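Local atomic coordinates of magnesium-protoporphyrin O-methyltransferase (Synechocystis sp., PDB entry 4QDJ), a protein that transfers a methyl group from S-adenosyl-L-methionine to magnesium protoporphyrin IX, forming its monomethyl ester in chlorophyll biosynthesis. Residues Y128-C133 / A156-I161. Numbering follows the deposited sequence.
Sequences YDTVIC and ADRRLI
T130, V131 and I132 pair in parallel with R159, L160 and I161, the axes of 130-133 and 159-161 approaching to 4.7 Å, through backbone bonds from V131 N to R159 O, I161 N to V131 O and C133 N to I161 O. A beta bulge between Y128 and T130 shifts the register by one residue, and there D129 O accepts from both R158 N and R159 N. The D129 carboxylate lies alongside the R158 guanidinium and is gripped side-on, NE to OD2 at 3.0 Å and NH2 to OD1 at 3.0 Å, the two planes turned 40° apart. D129 OD1 also takes the T130 hydroxyl on its anti side (OG1 to OD1, 2.7 Å). An alanine here would take the carboxylate away, probably setting the R158 guanidinium free to turn and leaving the T130 hydroxyl without this acceptor. These are neighbouring strands of the Rossmann-like class I methyltransferase sheet, joined as a beta-alpha-beta crossover by helix 142-155. T130 OG1 in turn lies in the R159 guanidinium plane and accepts from NE (2.9 Å) and NH2 (3.1 Å); a bend at chi3 (55°) brings NE to the hydroxyl oxygen, while R159 NH1 forms salt bridges with D58 and E226. On the opposite face, V131 CG2 meets A156 CB at 3.7 Å and V131 CG1 touches L160 CD1 at 3.8 Å, with L152 of the crossover helix against both V131 and L160.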
loop_
_atom_site.group_PDB
_atom_site.type_symbol
_atom_site.label_atom_id
_atom_site.label_comp_id
_atom_site.label_asym_id
_atom_site.label_seq_id
_atom_site.Cartn_x
_atom_site.Cartn_y
_atom_site.Cartn_z
ATOM N N TYR A 128 2.678 -12.948 -8.211
ATOM C CA TYR A 128 3.863 -12.187 -7.835
ATOM C C TYR A 128 4.604 -12.913 -6.727
ATOM O O TYR A 128 4.000 -13.668 -5.967
ATOM C CB TYR A 128 3.455 -10.807 -7.320
ATOM C CG TYR A 128 2.696 -9.973 -8.318
ATOM C CD1 TYR A 128 1.315 -10.075 -8.435
ATOM C CD2 TYR A 128 3.361 -9.076 -9.144
ATOM C CE1 TYR A 128 0.621 -9.311 -9.354
ATOM C CE2 TYR A 128 2.677 -8.311 -10.061
ATOM C CZ TYR A 128 1.309 -8.428 -10.162
ATOM O OH TYR A 128 0.633 -7.660 -11.080
ATOM N N ASP A 129 5.908 -12.681 -6.618
ATOM C CA ASP A 129 6.644 -13.184 -5.467
ATOM C C ASP A 129 6.129 -12.496 -4.212
ATOM O O ASP A 129 5.788 -13.147 -3.224
ATOM C CB ASP A 129 8.144 -12.926 -5.604
ATOM C CG ASP A 129 8.918 -13.334 -4.359
ATOM O OD1 ASP A 129 9.027 -12.513 -3.421
ATOM O OD2 ASP A 129 9.412 -14.479 -4.314
ATOM N N THR A 130 6.072 -11.169 -4.270
ATOM C CA THR A 130 5.708 -10.359 -3.117
ATOM C C THR A 130 4.570 -9.404 -3.456
ATOM O O THR A 130 4.610 -8.706 -4.470
ATOM C CB THR A 130 6.928 -9.557 -2.613
ATOM O OG1 THR A 130 7.905 -10.463 -2.085
ATOM C CG2 THR A 130 6.526 -8.570 -1.528
ATOM N N VAL A 131 3.547 -9.396 -2.609
ATOM C CA VAL A 131 2.441 -8.461 -2.744
ATOM C C VAL A 131 2.441 -7.546 -1.526
ATOM O O VAL A 131 2.579 -8.011 -0.394
ATOM C CB VAL A 131 1.091 -9.198 -2.862
ATOM C CG1 VAL A 131 -0.060 -8.207 -2.949
ATOM C CG2 VAL A 131 1.099 -10.114 -4.077
ATOM N N ILE A 132 2.313 -6.245 -1.762
ATOM C CA ILE A 132 2.372 -5.267 -0.683
ATOM C C ILE A 132 1.151 -4.354 -0.706
ATOM O O ILE A 132 0.749 -3.868 -1.761
ATOM C CB ILE A 132 3.650 -4.403 -0.772
ATOM C CG1 ILE A 132 4.892 -5.291 -0.894
ATOM C CG2 ILE A 132 3.762 -3.481 0.438
ATOM C CD1 ILE A 132 6.178 -4.511 -1.077
ATOM N N CYS A 133 0.565 -4.125 0.463
ATOM C CA CYS A 133 -0.590 -3.247 0.583
ATOM C C CYS A 133 -0.445 -2.398 1.841
ATOM O O CYS A 133 -0.739 -2.857 2.945
ATOM C CB CYS A 133 -1.872 -4.078 0.635
ATOM S SG CYS A 133 -3.397 -3.125 0.589
ATOM N N ALA A 156 -0.118 -13.772 -4.232
ATOM C CA ALA A 156 1.225 -13.868 -3.665
ATOM C C ALA A 156 1.761 -15.294 -3.648
ATOM O O ALA A 156 1.279 -16.139 -2.894
ATOM C CB ALA A 156 1.245 -13.282 -2.259
ATOM N N ASP A 157 2.771 -15.551 -4.474
ATOM C CA ASP A 157 3.429 -16.852 -4.491
ATOM C C ASP A 157 4.147 -17.129 -3.175
ATOM O O ASP A 157 4.191 -18.270 -2.714
ATOM C CB ASP A 157 4.431 -16.941 -5.643
ATOM C CG ASP A 157 3.762 -17.077 -6.995
ATOM O OD1 ASP A 157 2.589 -17.505 -7.043
ATOM O OD2 ASP A 157 4.415 -16.764 -8.013
ATOM N N ARG A 158 4.712 -16.088 -2.572
ATOM C CA ARG A 158 5.552 -16.282 -1.395
ATOM C C ARG A 158 5.255 -15.345 -0.226
ATOM O O ARG A 158 5.226 -15.777 0.926
ATOM C CB ARG A 158 7.032 -16.172 -1.775
ATOM C CG ARG A 158 7.980 -16.610 -0.671
ATOM C CD ARG A 158 9.429 -16.509 -1.116
ATOM N NE ARG A 158 9.795 -15.134 -1.439
ATOM C CZ ARG A 158 10.283 -14.266 -0.558
ATOM N NH1 ARG A 158 10.469 -14.631 0.703
ATOM N NH2 ARG A 158 10.587 -13.034 -0.940
ATOM N N ARG A 159 5.037 -14.066 -0.512
ATOM C CA ARG A 159 5.015 -13.075 0.557
ATOM C C ARG A 159 3.945 -11.997 0.397
ATOM O O ARG A 159 3.722 -11.479 -0.696
ATOM C CB ARG A 159 6.401 -12.434 0.695
ATOM C CG ARG A 159 6.467 -11.291 1.691
ATOM C CD ARG A 159 7.898 -10.861 1.950
ATOM N NE ARG A 159 8.604 -10.518 0.720
ATOM C CZ ARG A 159 9.866 -10.104 0.674
ATOM N NH1 ARG A 159 10.566 -9.981 1.795
ATOM N NH2 ARG A 159 10.431 -9.819 -0.492
ATOM N N LEU A 160 3.289 -11.674 1.509
ATOM C CA LEU A 160 2.318 -10.591 1.563
ATOM C C LEU A 160 2.690 -9.651 2.706
ATOM O O LEU A 160 2.837 -10.081 3.848
ATOM C CB LEU A 160 0.910 -11.153 1.773
ATOM C CG LEU A 160 -0.251 -10.163 1.911
ATOM C CD1 LEU A 160 -0.321 -9.227 0.710
ATOM C CD2 LEU A 160 -1.564 -10.914 2.086
ATOM N N ILE A 161 2.861 -8.370 2.394
ATOM C CA ILE A 161 3.167 -7.374 3.412
ATOM C C ILE A 161 2.002 -6.398 3.528
ATOM O O ILE A 161 1.547 -5.854 2.525
ATOM C CB ILE A 161 4.462 -6.611 3.080
ATOM C CG1 ILE A 161 5.659 -7.563 3.138
ATOM C CG2 ILE A 161 4.664 -5.444 4.038
ATOM C CD1 ILE A 161 6.926 -6.986 2.548
#